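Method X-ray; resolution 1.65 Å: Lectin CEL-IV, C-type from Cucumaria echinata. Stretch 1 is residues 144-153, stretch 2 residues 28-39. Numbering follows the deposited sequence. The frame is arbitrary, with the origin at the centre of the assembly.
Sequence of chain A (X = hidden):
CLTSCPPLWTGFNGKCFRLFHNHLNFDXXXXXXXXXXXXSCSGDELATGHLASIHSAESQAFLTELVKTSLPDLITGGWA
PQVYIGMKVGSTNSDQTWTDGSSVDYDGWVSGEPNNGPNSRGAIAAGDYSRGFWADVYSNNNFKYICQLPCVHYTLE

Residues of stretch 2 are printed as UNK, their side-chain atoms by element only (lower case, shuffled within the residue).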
# COMPACT_ATOMS: atom_id res chain seq x y z
N LYS A 144 27.83 8.96 -5.99
CA LYS A 144 26.63 8.19 -5.67
C LYS A 144 25.41 9.13 -5.87
O LYS A 144 25.58 10.37 -5.98
CB LYS A 144 26.68 7.75 -4.23
CG LYS A 144 27.90 6.80 -3.96
CD LYS A 144 27.74 6.14 -2.62
CE LYS A 144 28.86 5.08 -2.38
NZ LYS A 144 30.24 5.69 -2.31
N TYR A 145 24.21 8.56 -5.92
CA TYR A 145 23.05 9.35 -6.31
C TYR A 145 21.80 8.69 -5.77
O TYR A 145 21.77 7.48 -5.56
CB TYR A 145 22.98 9.52 -7.87
CG TYR A 145 22.95 8.19 -8.64
CD1 TYR A 145 24.14 7.53 -8.92
CD2 TYR A 145 21.75 7.64 -9.08
CE1 TYR A 145 24.13 6.29 -9.60
CE2 TYR A 145 21.73 6.41 -9.78
CZ TYR A 145 22.95 5.76 -10.02
OH TYR A 145 22.97 4.53 -10.67
N ILE A 146 20.78 9.49 -5.51
CA ILE A 146 19.47 8.97 -5.12
C ILE A 146 18.46 9.17 -6.22
O ILE A 146 18.26 10.28 -6.74
CB ILE A 146 18.92 9.66 -3.83
CG1 ILE A 146 19.85 9.43 -2.65
CG2 ILE A 146 17.53 9.20 -3.49
CD1 ILE A 146 19.71 10.54 -1.59
N CYS A 147 17.83 8.06 -6.62
CA CYS A 147 16.69 8.10 -7.55
C CYS A 147 15.35 8.12 -6.81
O CYS A 147 15.22 7.56 -5.67
CB CYS A 147 16.70 6.85 -8.48
SG CYS A 147 18.16 6.69 -9.52
N GLN A 148 14.35 8.69 -7.48
CA GLN A 148 12.95 8.57 -7.05
C GLN A 148 12.19 7.90 -8.20
O GLN A 148 12.44 8.18 -9.37
CB GLN A 148 12.32 9.95 -6.71
CG GLN A 148 12.16 10.81 -7.91
CD GLN A 148 11.63 12.18 -7.57
OE1 GLN A 148 11.95 12.71 -6.51
NE2 GLN A 148 10.85 12.77 -8.48
N LEU A 149 11.27 6.99 -7.87
CA LEU A 149 10.38 6.46 -8.90
C LEU A 149 9.40 7.55 -9.28
O LEU A 149 9.21 8.50 -8.53
CB LEU A 149 9.66 5.21 -8.36
CG LEU A 149 10.63 4.03 -8.15
CD1 LEU A 149 9.88 2.85 -7.51
CD2 LEU A 149 11.24 3.55 -9.48
N PRO A 150 8.73 7.43 -10.46
CA PRO A 150 7.77 8.41 -10.87
C PRO A 150 6.76 8.67 -9.75
O PRO A 150 6.21 7.71 -9.18
CB PRO A 150 7.10 7.75 -12.11
CG PRO A 150 8.08 6.80 -12.61
CD PRO A 150 8.92 6.35 -11.45
N CYS A 151 6.57 9.94 -9.42
CA CYS A 151 5.68 10.36 -8.34
C CYS A 151 4.32 10.66 -8.98
O CYS A 151 4.22 11.53 -9.86
CB CYS A 151 6.24 11.63 -7.67
SG CYS A 151 5.33 12.21 -6.19
N VAL A 152 3.30 9.92 -8.58
CA VAL A 152 1.98 10.09 -9.18
C VAL A 152 0.90 9.96 -8.14
O VAL A 152 1.10 9.34 -7.10
CB VAL A 152 1.71 9.04 -10.28
CG1 VAL A 152 2.71 9.23 -11.43
CG2 VAL A 152 1.81 7.61 -9.72
N HIS A 153 -0.24 10.58 -8.41
CA HIS A 153 -1.38 10.47 -7.53
C HIS A 153 -2.67 10.44 -8.36
O HIS A 153 -2.71 10.91 -9.51
CB HIS A 153 -1.41 11.63 -6.51
CG HIS A 153 -1.62 12.97 -7.14
ND1 HIS A 153 -0.65 13.60 -7.89
CD2 HIS A 153 -2.68 13.81 -7.13
CE1 HIS A 153 -1.11 14.77 -8.31
NE2 HIS A 153 -2.34 14.91 -7.87
N UNK A 28 24.71 11.21 -16.38
CA UNK A 28 24.60 9.75 -16.35
C UNK A 28 23.80 9.23 -15.14
O UNK A 28 23.11 8.20 -15.27
c UNK A 28 25.99 9.09 -16.40
n UNK A 28 25.81 9.43 -18.80
o UNK A 28 27.87 9.16 -17.92
c UNK A 28 26.64 9.21 -17.78
N UNK A 29 23.88 9.94 -14.00
CA UNK A 29 23.05 9.60 -12.83
C UNK A 29 21.60 9.83 -13.14
O UNK A 29 20.76 8.95 -12.92
c UNK A 29 23.50 10.37 -11.53
N UNK A 30 21.27 11.00 -13.69
CA UNK A 30 19.89 11.24 -14.11
C UNK A 30 19.40 10.15 -15.11
O UNK A 30 18.31 9.59 -14.96
o UNK A 30 17.34 13.10 -13.11
c UNK A 30 19.75 12.65 -14.69
o UNK A 30 16.08 12.98 -14.91
c UNK A 30 17.20 13.00 -14.36
c UNK A 30 18.39 12.95 -15.32
N UNK A 31 20.23 9.82 -16.09
CA UNK A 31 19.82 8.80 -17.06
C UNK A 31 19.64 7.43 -16.42
O UNK A 31 18.75 6.67 -16.81
c UNK A 31 20.33 7.91 -19.38
n UNK A 31 19.30 8.42 -20.03
o UNK A 31 20.83 6.81 -19.67
c UNK A 31 20.85 8.71 -18.20
N UNK A 32 20.44 7.14 -15.40
CA UNK A 32 20.32 5.87 -14.65
C UNK A 32 18.93 5.83 -13.99
O UNK A 32 18.21 4.81 -14.06
c UNK A 32 21.44 5.75 -13.62
N UNK A 33 18.54 6.94 -13.37
CA UNK A 33 17.22 6.99 -12.74
C UNK A 33 16.08 6.88 -13.76
O UNK A 33 15.00 6.38 -13.42
s UNK A 33 18.25 8.47 -10.55
c UNK A 33 17.08 8.29 -11.91
N UNK A 34 16.28 7.38 -14.99
CA UNK A 34 15.27 7.32 -16.03
C UNK A 34 15.04 5.92 -16.57
O UNK A 34 14.10 5.73 -17.36
c UNK A 34 15.65 8.25 -17.18
n UNK A 34 16.31 12.74 -19.74
c UNK A 34 16.05 13.00 -18.46
c UNK A 34 15.51 9.73 -16.83
n UNK A 34 15.85 11.99 -17.62
n UNK A 34 15.97 14.25 -18.01
c UNK A 34 15.91 10.58 -18.01
N UNK A 35 15.88 4.97 -16.16
CA UNK A 35 15.71 3.55 -16.58
C UNK A 35 14.56 2.90 -15.84
O UNK A 35 14.02 1.88 -16.28
c UNK A 35 17.91 3.60 -18.57
c UNK A 35 18.21 3.30 -17.11
c UNK A 35 16.99 2.73 -16.39
n UNK A 35 17.98 4.89 -18.95
o UNK A 35 17.58 2.69 -19.33
N UNK A 36 14.20 3.47 -14.70
CA UNK A 36 13.00 3.06 -13.99
C UNK A 36 11.82 3.81 -14.56
O UNK A 36 11.90 5.00 -14.88
c UNK A 36 15.64 0.68 -11.23
c UNK A 36 14.49 1.27 -11.70
c UNK A 36 13.16 3.29 -12.47
c UNK A 36 16.73 2.84 -11.19
c UNK A 36 15.55 3.43 -11.64
c UNK A 36 14.42 2.65 -11.92
c UNK A 36 16.78 1.45 -10.96
N UNK A 37 10.73 3.08 -14.79
CA UNK A 37 9.58 3.68 -15.45
C UNK A 37 8.26 3.43 -14.75
O UNK A 37 8.16 2.64 -13.79
N UNK A 38 7.24 4.13 -15.24
CA UNK A 38 5.85 3.87 -14.88
C UNK A 38 5.12 3.64 -16.19
O UNK A 38 5.17 4.47 -17.12
c UNK A 38 2.96 5.92 -13.59
c UNK A 38 5.30 5.08 -14.15
c UNK A 38 3.74 3.75 -12.57
c UNK A 38 4.14 5.07 -13.16
N UNK A 39 4.46 2.49 -16.30
CA UNK A 39 3.82 2.16 -17.54
C UNK A 39 2.35 1.91 -17.26
O UNK A 39 2.00 1.48 -16.16
c UNK A 39 4.45 0.91 -18.14

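Position 28 carries two side-chain carbons, the second bearing one oxygen and one nitrogen. It lies out of reach of stretch 1 on the exposed side of the helix, where a polar amide is at ease: Asn-28.

Position 29 has a single side-chain carbon, CB, which sits over one face of the Tyr-145 ring, 4.1 Å from its centroid and 3.7 Å from Tyr-145 CG. This is Ala-29; its small methyl makes a CH-pi contact and lets the helix lie close to the ring.

Position 30 shows three carbons in a row, the third carrying two oxygens, and its CA-to-CB bond points away from stretch 1. The carboxylate identifies Glu-30, whose oxygens, though buried, find hydrogen-bonding partners elsewhere in the structure.

Position 31 again has two carbons, the second with one oxygen and one nitrogen. It is Asn-31, a polar amide suited to an exposed position that makes no contact with stretch 1.

Position 32 bears one carbon, pointing toward stretch 1, with CB 3.5 Å from Tyr-145 OH and 3.9 Å from Tyr-145 CE2. It is Ala-32, which packs against the tyrosine with little bulk, while the backbone bond from its N to Asn-28 O (2.9 Å) keeps the helix regular.

Position 33 has one carbon followed by sulfur, and that sulfur lies 2.1 Å from Cys-147 SG, a covalent distance. Only cysteine fits: Cys-33. The chi3 of -81° is close to the perpendicular arrangement a disulfide favors. Cys-33 SG also lies at the edge of the Tyr-145 ring, 3.9 Å from Tyr-145 CD2.

Position 34 runs through three carbons to a nitrogen and then a carbon holding two more nitrogens, a guanidinium. The CA-to-CB bond of Arg-34 points away from stretch 1, and the side chain reaches back one helical turn, forming a salt bridge from Arg-34 NE to Glu-30 OE1 (2.9 Å).

Position 35 has three carbons, the third carrying oxygen and nitrogen: Gln-35. Its side chain folds back so that Gln-35 NE2 donates to Asn-31 O at 2.9 Å, giving that carbonyl a side-chain partner.

Position 36 has one carbon leading to a six-carbon ring without a hydroxyl, hence Phe-36. It closes a type I turn begun at Cys-33; its CB meets Leu-149 CD2 at 3.6 Å, and Phe-36 CE2 lies 4.4 Å from Cys-147 SG, setting the apolar ring beside the disulfide.

Position 37 has no side-chain atoms and is Gly-37; Pro-150 CG meets its bare backbone, 4.0 Å from Gly-37 C.

Position 38 has four carbons, forked at the second: Leu-38. This branched hydrocarbon suits a place against Pro-150 and Val-152: its CB touches Pro-150 CG at 3.6 Å, and Leu-38 CD1 reaches Val-152 CG1 at 4.0 Å.

Position 39 has one carbon and no contact with stretch 1; it is Ala-39, whose lone apolar methyl fits a buried place.

The contact combines a covalent lock with apolar packing. No hydrogen bond crosses it. The disulfide fixes the helix to the strand, Tyr-145 receives both alanines nearby, and beyond the turn Leu-149, Pro-150 and Val-152 extend the hydrophobic surface.

Stretch 2, residues 28-39: NAENACRQFGLA
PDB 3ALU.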